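Local coordinates for tRNA (cytosine(72)-C(5))-methyltransferase (Pyrococcus horikoshii, PDB 5ZVE), which transfers a methyl group from S-adenosyl-L-methionine to the C5 position of cytosine 72 in several tRNAs, at residues K269-V281 / H293-I305. Residues are numbered along the deposited sequence; the frame is centred on the assembly and turned at random.
Sequences KILLDAPCTALGV and HIEATARYQRAFI. With SAH (S-adenosyl-L-homocysteine), chain C.
The rings of Tyr300 and Phe304 meet Pro275 obliquely, its CG lying 3.8 Å from Tyr300 CE2 and 3.9 Å from Phe304 CZ. One face of the Tyr300 ring carries Phe304 CE1 near its rim, while N7 of the SAH adenine lies in plane at its edge. The adenine also meets the edge of the Phe304 ring, SAH C6 standing 3.4 Å from Phe304 CZ, and SAH N6 donates a 2.6 Å hydrogen bond to Tyr300 OH. From the helix, Gln301 NE2 donates to Pro275 O over 2.9 Å, nearly straight at 171° and within the amide plane of Gln301. With CG anti to its carbonyl carbon (chi1 -66°) and the chain extended beyond, Gln301 brings this amide up to the loop backbone. A leucine here would probably leave Pro275 O without this donor and let the loop shift against the helix. Thr297 CG2 packs on Cys276 CA at 3.7 Å, and the methyl of Thr277 rests near His293 O, which accepts hydrogen bonds from Thr297 N and OG1 on opposite faces of its plane. On the strand, Leu272 CD2 touches Phe304 CB and Ile305 CG1 at 3.8 Å. Beyond it, Asp273 OD2 receives the SAH amino group at 2.7 Å and pairs with Lys211. Asp273, Pro275, Tyr300 and Phe304 thus line part of the cofactor pocket in the class I, Rossmann-like methyltransferase fold, with Cys276 beside Cys323, the predicted nucleophile.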
loop_
_atom_site.group_PDB
_atom_site.type_symbol
_atom_site.label_atom_id
_atom_site.label_comp_id
_atom_site.label_asym_id
_atom_site.label_seq_id
_atom_site.Cartn_x
_atom_site.Cartn_y
_atom_site.Cartn_z
ATOM N N LYS A 269 14.475 4.391 18.135
ATOM C CA LYS A 269 13.244 4.323 17.363
ATOM C C LYS A 269 13.280 3.139 16.423
ATOM O O LYS A 269 14.231 2.951 15.659
ATOM C CB LYS A 269 13.025 5.618 16.569
ATOM C CG LYS A 269 12.983 6.872 17.427
ATOM C CD LYS A 269 11.660 6.986 18.156
ATOM C CE LYS A 269 11.663 8.151 19.131
ATOM N NZ LYS A 269 12.040 9.428 18.478
ATOM N N ILE A 270 12.233 2.332 16.480
ATOM C CA ILE A 270 12.100 1.237 15.539
ATOM C C ILE A 270 10.758 1.294 14.828
ATOM O O ILE A 270 9.708 1.394 15.466
ATOM C CB ILE A 270 12.249 -0.129 16.233
ATOM C CG1 ILE A 270 13.697 -0.348 16.677
ATOM C CG2 ILE A 270 11.822 -1.231 15.302
ATOM C CD1 ILE A 270 13.942 -1.709 17.306
ATOM N N LEU A 271 10.802 1.246 13.502
ATOM C CA LEU A 271 9.597 1.062 12.713
ATOM C C LEU A 271 9.452 -0.385 12.271
ATOM O O LEU A 271 10.365 -0.962 11.675
ATOM C CB LEU A 271 9.598 1.978 11.490
ATOM C CG LEU A 271 8.466 1.675 10.505
ATOM C CD1 LEU A 271 7.121 1.918 11.160
ATOM C CD2 LEU A 271 8.607 2.507 9.241
ATOM N N LEU A 272 8.297 -0.967 12.566
ATOM C CA LEU A 272 8.002 -2.315 12.115
ATOM C C LEU A 272 6.749 -2.292 11.247
ATOM O O LEU A 272 5.630 -2.477 11.728
ATOM C CB LEU A 272 7.838 -3.269 13.306
ATOM C CG LEU A 272 7.492 -4.730 13.008
ATOM C CD1 LEU A 272 8.410 -5.313 11.945
ATOM C CD2 LEU A 272 7.567 -5.559 14.282
ATOM N N ASP A 273 6.953 -2.034 9.963
ATOM C CA ASP A 273 5.872 -2.089 8.993
ATOM C C ASP A 273 5.843 -3.519 8.481
ATOM O O ASP A 273 6.433 -3.841 7.454
ATOM C CB ASP A 273 6.100 -1.078 7.870
ATOM C CG ASP A 273 4.954 -1.028 6.885
ATOM O OD1 ASP A 273 3.789 -1.169 7.315
ATOM O OD2 ASP A 273 5.221 -0.840 5.680
ATOM N N ALA A 274 5.128 -4.371 9.203
ATOM C CA ALA A 274 5.368 -5.807 9.149
ATOM C C ALA A 274 4.721 -6.481 7.948
ATOM O O ALA A 274 3.651 -6.066 7.498
ATOM C CB ALA A 274 4.879 -6.454 10.436
ATOM N N PRO A 275 5.382 -7.525 7.417
ATOM C CA PRO A 275 4.732 -8.412 6.451
ATOM C C PRO A 275 3.424 -8.923 7.035
ATOM O O PRO A 275 3.388 -9.293 8.207
ATOM C CB PRO A 275 5.753 -9.541 6.257
ATOM C CG PRO A 275 6.670 -9.445 7.440
ATOM C CD PRO A 275 6.733 -7.988 7.769
ATOM N N CYS A 276 2.362 -8.919 6.244
ATOM C CA CYS A 276 1.042 -9.234 6.766
ATOM C C CYS A 276 0.175 -9.837 5.682
ATOM O O CYS A 276 0.575 -9.890 4.522
ATOM C CB CYS A 276 0.377 -7.983 7.353
ATOM S SG CYS A 276 0.014 -6.670 6.159
ATOM N N THR A 277 -1.013 -10.293 6.065
ATOM C CA THR A 277 -1.945 -10.915 5.128
ATOM C C THR A 277 -2.483 -9.917 4.092
ATOM O O THR A 277 -3.095 -10.317 3.097
ATOM C CB THR A 277 -3.120 -11.571 5.884
ATOM O OG1 THR A 277 -3.666 -10.639 6.826
ATOM C CG2 THR A 277 -2.639 -12.801 6.644
ATOM N N ALA A 278 -2.249 -8.627 4.337
ATOM C CA ALA A 278 -2.614 -7.554 3.407
ATOM C C ALA A 278 -4.107 -7.527 3.089
ATOM O O ALA A 278 -4.505 -7.184 1.978
ATOM C CB ALA A 278 -1.806 -7.668 2.119
ATOM N N LEU A 279 -4.929 -7.871 4.074
ATOM C CA LEU A 279 -6.375 -7.920 3.888
ATOM C C LEU A 279 -6.971 -6.545 3.592
ATOM O O LEU A 279 -8.097 -6.442 3.110
ATOM C CB LEU A 279 -7.044 -8.530 5.126
ATOM C CG LEU A 279 -6.659 -9.984 5.444
ATOM C CD1 LEU A 279 -7.253 -10.437 6.772
ATOM C CD2 LEU A 279 -7.082 -10.930 4.317
ATOM N N GLY A 280 -6.215 -5.491 3.879
ATOM C CA GLY A 280 -6.710 -4.135 3.719
ATOM C C GLY A 280 -6.373 -3.463 2.399
ATOM O O GLY A 280 -6.832 -2.354 2.135
ATOM N N VAL A 281 -5.576 -4.121 1.563
ATOM C CA VAL A 281 -5.080 -3.470 0.359
ATOM C C VAL A 281 -6.170 -3.359 -0.701
ATOM O O VAL A 281 -7.062 -4.200 -0.797
ATOM C CB VAL A 281 -3.848 -4.197 -0.231
ATOM C CG1 VAL A 281 -2.766 -4.360 0.823
ATOM C CG2 VAL A 281 -4.233 -5.530 -0.822
ATOM N N HIS A 293 -3.986 -18.284 7.057
ATOM C CA HIS A 293 -2.934 -17.301 6.805
ATOM C C HIS A 293 -2.828 -16.254 7.909
ATOM O O HIS A 293 -1.741 -15.765 8.205
ATOM C CB HIS A 293 -3.164 -16.597 5.468
ATOM C CG HIS A 293 -3.109 -17.509 4.285
ATOM N ND1 HIS A 293 -4.216 -17.807 3.522
ATOM C CD2 HIS A 293 -2.075 -18.189 3.731
ATOM C CE1 HIS A 293 -3.869 -18.630 2.548
ATOM N NE2 HIS A 293 -2.576 -18.875 2.652
ATOM N N ILE A 294 -3.958 -15.912 8.512
ATOM C CA ILE A 294 -3.983 -14.917 9.572
ATOM C C ILE A 294 -3.218 -15.409 10.790
ATOM O O ILE A 294 -2.359 -14.705 11.323
ATOM C CB ILE A 294 -5.429 -14.566 9.976
ATOM C CG1 ILE A 294 -6.143 -13.864 8.817
ATOM C CG2 ILE A 294 -5.436 -13.677 11.205
ATOM C CD1 ILE A 294 -7.608 -13.582 9.079
ATOM N N GLU A 295 -3.515 -16.633 11.209
ATOM C CA GLU A 295 -2.847 -17.231 12.358
ATOM C C GLU A 295 -1.354 -17.404 12.102
ATOM O O GLU A 295 -0.528 -17.006 12.918
ATOM C CB GLU A 295 -3.483 -18.577 12.704
ATOM C CG GLU A 295 -2.881 -19.247 13.927
ATOM C CD GLU A 295 -3.393 -20.660 14.127
ATOM O OE1 GLU A 295 -4.124 -21.162 13.244
ATOM O OE2 GLU A 295 -3.061 -21.267 15.167
ATOM N N ALA A 296 -1.010 -17.978 10.955
ATOM C CA ALA A 296 0.389 -18.215 10.620
ATOM C C ALA A 296 1.174 -16.911 10.555
ATOM O O ALA A 296 2.267 -16.812 11.103
ATOM C CB ALA A 296 0.498 -18.964 9.303
ATOM N N THR A 297 0.612 -15.911 9.882
ATOM C CA THR A 297 1.298 -14.635 9.706
ATOM C C THR A 297 1.411 -13.862 11.019
ATOM O O THR A 297 2.431 -13.227 11.279
ATOM C CB THR A 297 0.586 -13.765 8.662
ATOM O OG1 THR A 297 0.470 -14.500 7.437
ATOM C CG2 THR A 297 1.358 -12.480 8.410
ATOM N N ALA A 298 0.364 -13.912 11.839
ATOM C CA ALA A 298 0.404 -13.279 13.154
ATOM C C ALA A 298 1.528 -13.875 13.992
ATOM O O ALA A 298 2.250 -13.154 14.686
ATOM C CB ALA A 298 -0.922 -13.430 13.867
ATOM N N ARG A 299 1.672 -15.195 13.921
ATOM C CA ARG A 299 2.728 -15.883 14.659
ATOM C C ARG A 299 4.088 -15.476 14.103
ATOM O O ARG A 299 5.050 -15.288 14.848
ATOM C CB ARG A 299 2.533 -17.403 14.591
ATOM C CG ARG A 299 3.523 -18.213 15.426
ATOM C CD ARG A 299 3.089 -19.679 15.559
ATOM N NE ARG A 299 2.938 -20.334 14.262
ATOM C CZ ARG A 299 1.770 -20.661 13.715
ATOM N NH1 ARG A 299 0.639 -20.400 14.357
ATOM N NH2 ARG A 299 1.734 -21.251 12.526
ATOM N N TYR A 300 4.143 -15.301 12.789
ATOM C CA TYR A 300 5.366 -14.887 12.113
ATOM C C TYR A 300 5.789 -13.475 12.541
ATOM O O TYR A 300 6.974 -13.193 12.691
ATOM C CB TYR A 300 5.157 -14.963 10.597
ATOM C CG TYR A 300 6.342 -14.575 9.741
ATOM C CD1 TYR A 300 7.547 -15.261 9.833
ATOM C CD2 TYR A 300 6.244 -13.544 8.812
ATOM C CE1 TYR A 300 8.628 -14.921 9.039
ATOM C CE2 TYR A 300 7.318 -13.196 8.011
ATOM C CZ TYR A 300 8.508 -13.886 8.129
ATOM O OH TYR A 300 9.583 -13.547 7.337
ATOM N N GLN A 301 4.813 -12.598 12.757
ATOM C CA GLN A 301 5.096 -11.212 13.132
ATOM C C GLN A 301 5.662 -11.094 14.549
ATOM O O GLN A 301 6.461 -10.201 14.831
ATOM C CB GLN A 301 3.830 -10.363 13.006
ATOM C CG GLN A 301 3.333 -10.207 11.572
ATOM C CD GLN A 301 1.890 -9.775 11.517
ATOM O OE1 GLN A 301 1.161 -9.902 12.499
ATOM N NE2 GLN A 301 1.457 -9.279 10.361
ATOM N N ARG A 302 5.246 -11.999 15.434
ATOM C CA ARG A 302 5.700 -11.988 16.821
ATOM C C ARG A 302 7.209 -12.136 16.925
ATOM O O ARG A 302 7.830 -11.590 17.834
ATOM C CB ARG A 302 5.010 -13.084 17.630
ATOM C CG ARG A 302 3.589 -12.731 18.023
ATOM C CD ARG A 302 2.876 -13.885 18.706
ATOM N NE ARG A 302 1.431 -13.700 18.645
ATOM C CZ ARG A 302 0.604 -14.514 17.997
ATOM N NH1 ARG A 302 1.078 -15.587 17.379
ATOM N NH2 ARG A 302 -0.699 -14.266 17.984
ATOM N N ALA A 303 7.794 -12.882 15.999
ATOM C CA ALA A 303 9.240 -13.023 15.948
ATOM C C ALA A 303 9.915 -11.675 15.705
ATOM O O ALA A 303 10.905 -11.347 16.364
ATOM C CB ALA A 303 9.632 -14.029 14.877
ATOM N N PHE A 304 9.372 -10.894 14.767
ATOM C CA PHE A 304 9.853 -9.534 14.504
ATOM C C PHE A 304 9.714 -8.634 15.728
ATOM O O PHE A 304 10.648 -7.929 16.123
ATOM C CB PHE A 304 9.079 -8.895 13.344
ATOM C CG PHE A 304 9.323 -9.532 12.009
ATOM C CD1 PHE A 304 8.742 -10.748 11.688
ATOM C CD2 PHE A 304 10.101 -8.896 11.056
ATOM C CE1 PHE A 304 8.956 -11.332 10.450
ATOM C CE2 PHE A 304 10.315 -9.472 9.813
ATOM C CZ PHE A 304 9.742 -10.689 9.511
ATOM N N ILE A 305 8.525 -8.674 16.315
ATOM C CA ILE A 305 8.168 -7.828 17.439
ATOM C C ILE A 305 9.100 -8.055 18.619
ATOM O O ILE A 305 9.621 -7.106 19.205
ATOM C CB ILE A 305 6.732 -8.105 17.886
ATOM C CG1 ILE A 305 5.739 -7.639 16.819
ATOM C CG2 ILE A 305 6.472 -7.452 19.227
ATOM C CD1 ILE A 305 4.322 -8.118 17.064
HETATM N N SAH C . 7.772 -0.783 4.832
HETATM C CA SAH C . 7.848 -0.935 3.384
HETATM C CB SAH C . 7.021 -2.128 2.905
HETATM C CG SAH C . 7.056 -3.373 3.796
HETATM S SD SAH C . 6.394 -4.810 2.918
HETATM C C SAH C . 7.462 0.340 2.629
HETATM O O SAH C . 6.896 1.276 3.194
HETATM O OXT SAH C . 7.711 0.468 1.431
HETATM C "C5'" SAH C . 7.121 -6.005 4.075
HETATM C "C4'" SAH C . 8.577 -6.359 3.781
HETATM O "O4'" SAH C . 9.053 -7.273 4.748
HETATM C "C3'" SAH C . 8.806 -7.023 2.429
HETATM O "O3'" SAH C . 9.610 -6.181 1.635
HETATM C "C2'" SAH C . 9.584 -8.293 2.721
HETATM O "O2'" SAH C . 10.707 -8.382 1.880
HETATM C "C1'" SAH C . 10.038 -8.092 4.152
HETATM N N9 SAH C . 10.236 -9.348 4.907
HETATM C C8 SAH C . 9.448 -10.471 4.927
HETATM N N7 SAH C . 10.007 -11.375 5.767
HETATM C C5 SAH C . 11.140 -10.848 6.280
HETATM C C6 SAH C . 12.088 -11.333 7.175
HETATM N N6 SAH C . 11.971 -12.549 7.703
HETATM N N1 SAH C . 13.161 -10.537 7.517
HETATM C C2 SAH C . 13.292 -9.273 6.975
HETATM N N3 SAH C . 12.349 -8.799 6.087
HETATM C C4 SAH C . 11.291 -9.575 5.747
#